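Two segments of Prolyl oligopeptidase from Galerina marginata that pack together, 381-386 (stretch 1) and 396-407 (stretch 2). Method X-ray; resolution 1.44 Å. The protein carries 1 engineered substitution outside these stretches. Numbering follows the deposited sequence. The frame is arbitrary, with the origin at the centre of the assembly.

Stretch 1 381-386: VKDEIY
Stretch 2 (396-407) TRLAPDFVGAAS

Stretch 1 runs extended from Lys382 to Tyr386, and stretch 2 meets it twice. The strand that includes Thr396 and Arg397 lies beside its C-terminal end at 130° between N-to-C directions, strand 405-407 beside its N-terminal half at 40°. Between them the chain bends through Ala399, in left-handed space (phi/psi 53/54), and a type I turn from Ala399 to Phe402, closed by Phe402 N to Ala399 O at 3.1 Å. In the register, Lys382 CA lies 5.3 Å from Gly404 CA and Asp383 CA lies 5.2 Å from Ala405 CA. Tyr386 pairs with Arg397 as a non-hydrogen-bonded antiparallel pair, Tyr386 CA to Arg397 CA 4.5 Å.

Three direct hydrogen bonds join the stretches. Leu398 N donates to Ile385 O at 2.8 Å, and Asp383 N to Gly404 O at 2.9 Å, nearly straight at 172°. The third uses a side chain: the CA-to-CB bond of Asp383 points toward stretch 2, and with chi1 m (-73°) its OD2 accepts from Ala406 N at 2.8 Å. A short acid thus takes the place of a backbone acceptor. Its other oxygen, OD1, is satisfied elsewhere in the structure, so the buried carboxylate is not left unpaired. CA-H...O contacts supplement the strand pair, from Tyr386 CA to Thr396 O at 3.3 Å and from Arg397 CA to Ile385 O at 3.4 Å.

Where the backbones part, water fills in. One water donates to Asp383 O (2.7 Å) and Phe402 O (3.0 Å) and accepts from Gly404 N (3.0 Å). A second lies 2.8 Å from both Asp383 O and Phe402 O and accepts from Arg397 NH2 at 2.9 Å. A third accepts from Ile385 N (3.0 Å) and Arg397 NE (2.9 Å), and lies 2.7 Å from Leu398 O.

The apolar contact centres on buried Ile385, chi1 m with chi2 off-well at 107°. Its CG2 lies 4.2 Å from Leu398 CB, its CD1 3.9 Å from Ala406 CB; the small alanine faces stretch 1 and leaves room for the isoleucine. Leu398 is m,t.

Tyr386 and Arg397 share the other sheet face. Arg397 is extended, all four chi angles near 180°, and its CD packs 3.6 Å from Tyr386 OH. That hydroxyl donates to Glu384 OE1 at 2.7 Å. Glu384 (m,t) sets its CG over one guanidinium face, 3.5 Å from Arg397 NH2; Glu384 OE2 is 4.0 Å from Arg397 NH2, opposite charges without a salt bridge.

Gly404, at phi/psi 162/-146, needs glycine: a CB would jam against the preceding carbonyl and strike Phe402 CZ at 2.8 Å. In all, 640 Å² is buried.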

ATOM      1  N   VAL A 381      14.192   8.869  -6.916  1.00 12.69           N
ATOM      2  CA  VAL A 381      12.930   8.734  -6.206  1.00 11.50           C
ATOM      3  C   VAL A 381      11.905   9.759  -6.645  1.00 13.27           C
ATOM      4  O   VAL A 381      10.911  10.014  -5.937  1.00 15.16           O
ATOM      5  CB  VAL A 381      13.132   8.739  -4.673  1.00 13.11           C
ATOM      6  CG1 VAL A 381      11.971   7.978  -3.994  1.00 15.10           C
ATOM      7  CG2 VAL A 381      14.454   8.128  -4.264  1.00 14.58           C
ATOM      8  N   LYS A 382      12.080  10.310  -7.836  1.00 12.40           N
ATOM      9  CA  LYS A 382      11.164  11.293  -8.390  1.00 13.13           C
ATOM     10  C   LYS A 382      10.792  10.832  -9.806  1.00 11.73           C
ATOM     11  O   LYS A 382      11.652  10.431 -10.597  1.00 11.08           O
ATOM     12  CB  LYS A 382      11.847  12.659  -8.434  1.00 14.44           C
ATOM     13  CG  LYS A 382      12.136  13.215  -6.990  1.00 15.68           C
ATOM     14  CD  LYS A 382      13.072  14.395  -6.938  1.00 17.44           C
ATOM     15  CE  LYS A 382      14.513  13.978  -7.123  1.00 25.15           C
ATOM     16  NZ  LYS A 382      15.334  15.173  -7.191  1.00 27.04           N
ATOM     17  N   ASP A 383       9.515  10.860 -10.109  1.00 10.72           N
ATOM     18  CA  ASP A 383       9.009  10.276 -11.330  1.00  9.06           C
ATOM     19  C   ASP A 383       9.105  11.226 -12.516  1.00  9.11           C
ATOM     20  O   ASP A 383       8.847  12.439 -12.402  1.00 12.00           O
ATOM     21  CB  ASP A 383       7.563   9.825 -11.131  1.00 10.21           C
ATOM     22  CG  ASP A 383       7.448   8.582 -10.269  1.00 11.81           C
ATOM     23  OD1 ASP A 383       8.463   7.839 -10.045  1.00 13.81           O
ATOM     24  OD2 ASP A 383       6.305   8.226  -9.861  1.00 12.25           O
ATOM     25  N   GLU A 384       9.419  10.644 -13.669  1.00 10.16           N
ATOM     26  CA  GLU A 384       9.554  11.330 -14.946  1.00 10.27           C
ATOM     27  C   GLU A 384       8.725  10.570 -15.970  1.00 10.72           C
ATOM     28  O   GLU A 384       8.746   9.335 -16.004  1.00 11.75           O
ATOM     29  CB  GLU A 384      11.001  11.369 -15.385  1.00 12.43           C
ATOM     30  CG  GLU A 384      11.938  11.923 -14.324  1.00 14.87           C
ATOM     31  CD  GLU A 384      13.397  11.978 -14.767  1.00 16.84           C
ATOM     32  OE1 GLU A 384      13.720  11.490 -15.883  1.00 19.43           O
ATOM     33  OE2 GLU A 384      14.229  12.519 -14.018  1.00 17.50           O
ATOM     34  N   ILE A 385       8.003  11.284 -16.822  1.00  9.35           N
ATOM     35  CA  ILE A 385       7.064  10.672 -17.758  1.00  9.13           C
ATOM     36  C   ILE A 385       7.544  10.896 -19.175  1.00  8.71           C
ATOM     37  O   ILE A 385       7.828  12.030 -19.560  1.00 10.34           O
ATOM     38  CB  ILE A 385       5.646  11.236 -17.555  1.00 11.72           C
ATOM     39  CG1 ILE A 385       5.215  11.151 -16.071  1.00 10.48           C
ATOM     40  CG2 ILE A 385       4.674  10.467 -18.445  1.00 11.63           C
ATOM     41  CD1 ILE A 385       5.199  12.474 -15.396  1.00 14.18           C
ATOM     42  N   TYR A 386       7.564   9.829 -19.981  1.00  9.39           N
ATOM     43  CA  TYR A 386       8.018   9.894 -21.377  1.00 11.05           C
ATOM     44  C   TYR A 386       7.023   9.201 -22.291  1.00 10.99           C
ATOM     45  O   TYR A 386       6.449   8.179 -21.938  1.00 11.52           O
ATOM     46  CB  TYR A 386       9.412   9.250 -21.565  1.00 10.47           C
ATOM     47  CG  TYR A 386      10.483   9.938 -20.766  1.00 10.55           C
ATOM     48  CD1 TYR A 386      10.739   9.559 -19.465  1.00 13.31           C
ATOM     49  CD2 TYR A 386      11.175  11.000 -21.270  1.00 11.90           C
ATOM     50  CE1 TYR A 386      11.703  10.211 -18.720  1.00 14.31           C
ATOM     51  CE2 TYR A 386      12.151  11.624 -20.562  1.00 12.69           C
ATOM     52  CZ  TYR A 386      12.402  11.249 -19.276  1.00 13.45           C
ATOM     53  OH  TYR A 386      13.349  11.951 -18.548  1.00 18.42           O
ATOM     54  N   THR A 396       9.336  12.451 -26.287  1.00 15.31           N
ATOM     55  CA  THR A 396       9.205  13.668 -25.519  1.00 14.32           C
ATOM     56  C   THR A 396       9.067  13.297 -24.047  1.00 15.86           C
ATOM     57  O   THR A 396       8.605  12.202 -23.701  1.00 14.82           O
ATOM     58  CB  THR A 396       8.023  14.517 -26.002  1.00 19.27           C
ATOM     59  OG1 THR A 396       8.056  15.804 -25.379  1.00 28.38           O
ATOM     60  CG2 THR A 396       6.744  13.893 -25.725  1.00 20.32           C
ATOM     61  N   ARG A 397       9.434  14.243 -23.201  1.00 15.72           N
ATOM     62  CA  ARG A 397       9.164  14.192 -21.773  1.00 12.14           C
ATOM     63  C   ARG A 397       7.895  15.002 -21.521  1.00 15.42           C
ATOM     64  O   ARG A 397       7.768  16.145 -22.009  1.00 21.93           O
ATOM     65  CB  ARG A 397      10.322  14.758 -20.966  1.00 13.99           C
ATOM     66  CG  ARG A 397      10.055  14.652 -19.444  1.00 16.73           C
ATOM     67  CD  ARG A 397      11.272  14.923 -18.641  1.00 17.99           C
ATOM     68  NE  ARG A 397      10.955  14.906 -17.220  1.00 15.98           N
ATOM     69  CZ  ARG A 397      11.818  15.236 -16.305  1.00 19.44           C
ATOM     70  NH1 ARG A 397      13.057  15.548 -16.653  1.00 22.10           N
ATOM     71  NH2 ARG A 397      11.463  15.275 -15.068  1.00 18.66           N
ATOM     72  N   LEU A 398       6.963  14.438 -20.773  1.00 12.06           N
ATOM     73  CA  LEU A 398       5.705  15.100 -20.439  1.00 14.80           C
ATOM     74  C   LEU A 398       5.790  15.626 -19.010  1.00 15.07           C
ATOM     75  O   LEU A 398       6.354  14.969 -18.131  1.00 13.95           O
ATOM     76  CB  LEU A 398       4.517  14.140 -20.577  1.00 14.57           C
ATOM     77  CG  LEU A 398       4.316  13.598 -21.982  1.00 16.15           C
ATOM     78  CD1 LEU A 398       3.136  12.633 -21.994  1.00 17.24           C
ATOM     79  CD2 LEU A 398       4.079  14.792 -22.941  1.00 20.12           C
ATOM     80  N   ALA A 399       5.217  16.812 -18.763  1.00 15.11           N
ATOM     81  CA  ALA A 399       5.236  17.435 -17.445  1.00 18.39           C
ATOM     82  C   ALA A 399       6.672  17.518 -16.915  1.00 16.22           C
ATOM     83  O   ALA A 399       6.961  17.069 -15.805  1.00 15.00           O
ATOM     84  CB  ALA A 399       4.344  16.705 -16.459  1.00 16.21           C
ATOM     85  N   PRO A 400       7.581  18.100 -17.685  1.00 18.90           N
ATOM     86  CA  PRO A 400       8.982  18.072 -17.298  1.00 16.97           C
ATOM     87  C   PRO A 400       9.334  18.805 -16.024  1.00 19.87           C
ATOM     88  O   PRO A 400      10.409  18.533 -15.480  1.00 22.18           O
ATOM     89  CB  PRO A 400       9.685  18.724 -18.503  1.00 23.39           C
ATOM     90  CG  PRO A 400       8.647  19.554 -19.082  1.00 22.72           C
ATOM     91  CD  PRO A 400       7.379  18.823 -18.942  1.00 21.78           C
ATOM     92  N   ASP A 401       8.496  19.710 -15.539  1.00 20.15           N
ATOM     93  CA  ASP A 401       8.783  20.442 -14.303  1.00 23.30           C
ATOM     94  C   ASP A 401       8.123  19.833 -13.078  1.00 23.96           C
ATOM     95  O   ASP A 401       8.295  20.350 -11.968  1.00 23.95           O
ATOM     96  CB  ASP A 401       8.309  21.898 -14.429  1.00 32.11           C
ATOM     97  CG  ASP A 401       8.957  22.626 -15.571  1.00 39.03           C
ATOM     98  OD1 ASP A 401      10.202  22.566 -15.697  1.00 35.45           O
ATOM     99  OD2 ASP A 401       8.195  23.257 -16.330  1.00 37.39           O
ATOM    100  N   PHE A 402       7.369  18.753 -13.248  1.00 17.95           N
ATOM    101  CA  PHE A 402       6.689  18.114 -12.141  1.00 14.99           C
ATOM    102  C   PHE A 402       7.702  17.396 -11.259  1.00 15.65           C
ATOM    103  O   PHE A 402       8.581  16.687 -11.741  1.00 16.26           O
ATOM    104  CB  PHE A 402       5.670  17.089 -12.682  1.00 15.15           C
ATOM    105  CG  PHE A 402       5.139  16.180 -11.626  1.00 16.61           C
ATOM    106  CD1 PHE A 402       4.367  16.691 -10.606  1.00 16.31           C
ATOM    107  CD2 PHE A 402       5.497  14.873 -11.588  1.00 15.11           C
ATOM    108  CE1 PHE A 402       3.925  15.881  -9.607  1.00 15.91           C
ATOM    109  CE2 PHE A 402       5.041  14.064 -10.593  1.00 14.25           C
ATOM    110  CZ  PHE A 402       4.239  14.576  -9.602  1.00 14.58           C
ATOM    111  N   VAL A 403       7.545  17.539  -9.950  1.00 15.22           N
ATOM    112  CA  VAL A 403       8.371  16.873  -8.947  1.00 14.98           C
ATOM    113  C   VAL A 403       7.476  16.085  -8.005  1.00 16.72           C
ATOM    114  O   VAL A 403       6.751  16.655  -7.176  1.00 19.85           O
ATOM    115  CB  VAL A 403       9.245  17.862  -8.171  1.00 20.52           C
ATOM    116  CG1 VAL A 403      10.121  17.130  -7.156  1.00 21.16           C
ATOM    117  CG2 VAL A 403      10.119  18.656  -9.099  1.00 22.10           C
ATOM    118  N   GLY A 404       7.506  14.772  -8.109  1.00 12.35           N
ATOM    119  CA  GLY A 404       6.687  13.956  -7.253  1.00 14.73           C
ATOM    120  C   GLY A 404       6.533  12.554  -7.795  1.00 12.94           C
ATOM    121  O   GLY A 404       7.453  12.005  -8.417  1.00 13.53           O
ATOM    122  N   ALA A 405       5.366  11.983  -7.562  1.00 10.21           N
ATOM    123  CA  ALA A 405       5.012  10.637  -7.985  1.00 10.04           C
ATOM    124  C   ALA A 405       3.930  10.713  -9.050  1.00  9.76           C
ATOM    125  O   ALA A 405       3.005  11.544  -8.964  1.00 11.63           O
ATOM    126  CB  ALA A 405       4.502   9.795  -6.807  1.00 12.63           C
ATOM    127  N   ALA A 406       4.030   9.856 -10.058  1.00  9.21           N
ATOM    128  CA  ALA A 406       3.116   9.868 -11.196  1.00  9.90           C
ATOM    129  C   ALA A 406       2.611   8.464 -11.513  1.00 11.59           C
ATOM    130  O   ALA A 406       3.307   7.469 -11.299  1.00 13.58           O
ATOM    131  CB  ALA A 406       3.812  10.400 -12.401  1.00 11.87           C
ATOM    132  N   SER A 407       1.393   8.380 -12.021  1.00  9.86           N
ATOM    133  CA  SER A 407       0.841   7.140 -12.561  1.00 11.41           C
ATOM    134  C   SER A 407       0.086   7.419 -13.853  1.00 11.28           C
ATOM    135  O   SER A 407      -0.361   8.546 -14.091  1.00 12.42           O
ATOM    136  CB  SER A 407      -0.185   6.536 -11.627  1.00 15.11           C
ATOM    137  OG  SER A 407       0.312   6.383 -10.341  1.00 24.32           O
TER
HETATM  138  O   HOH W   1       8.871  14.824 -13.802  1.00  9.06           O
HETATM  139  O   HOH W   2       9.399  14.171 -10.401  1.00  9.71           O
HETATM  140  O   HOH W   3       8.261  14.211 -16.414  1.00  8.39           O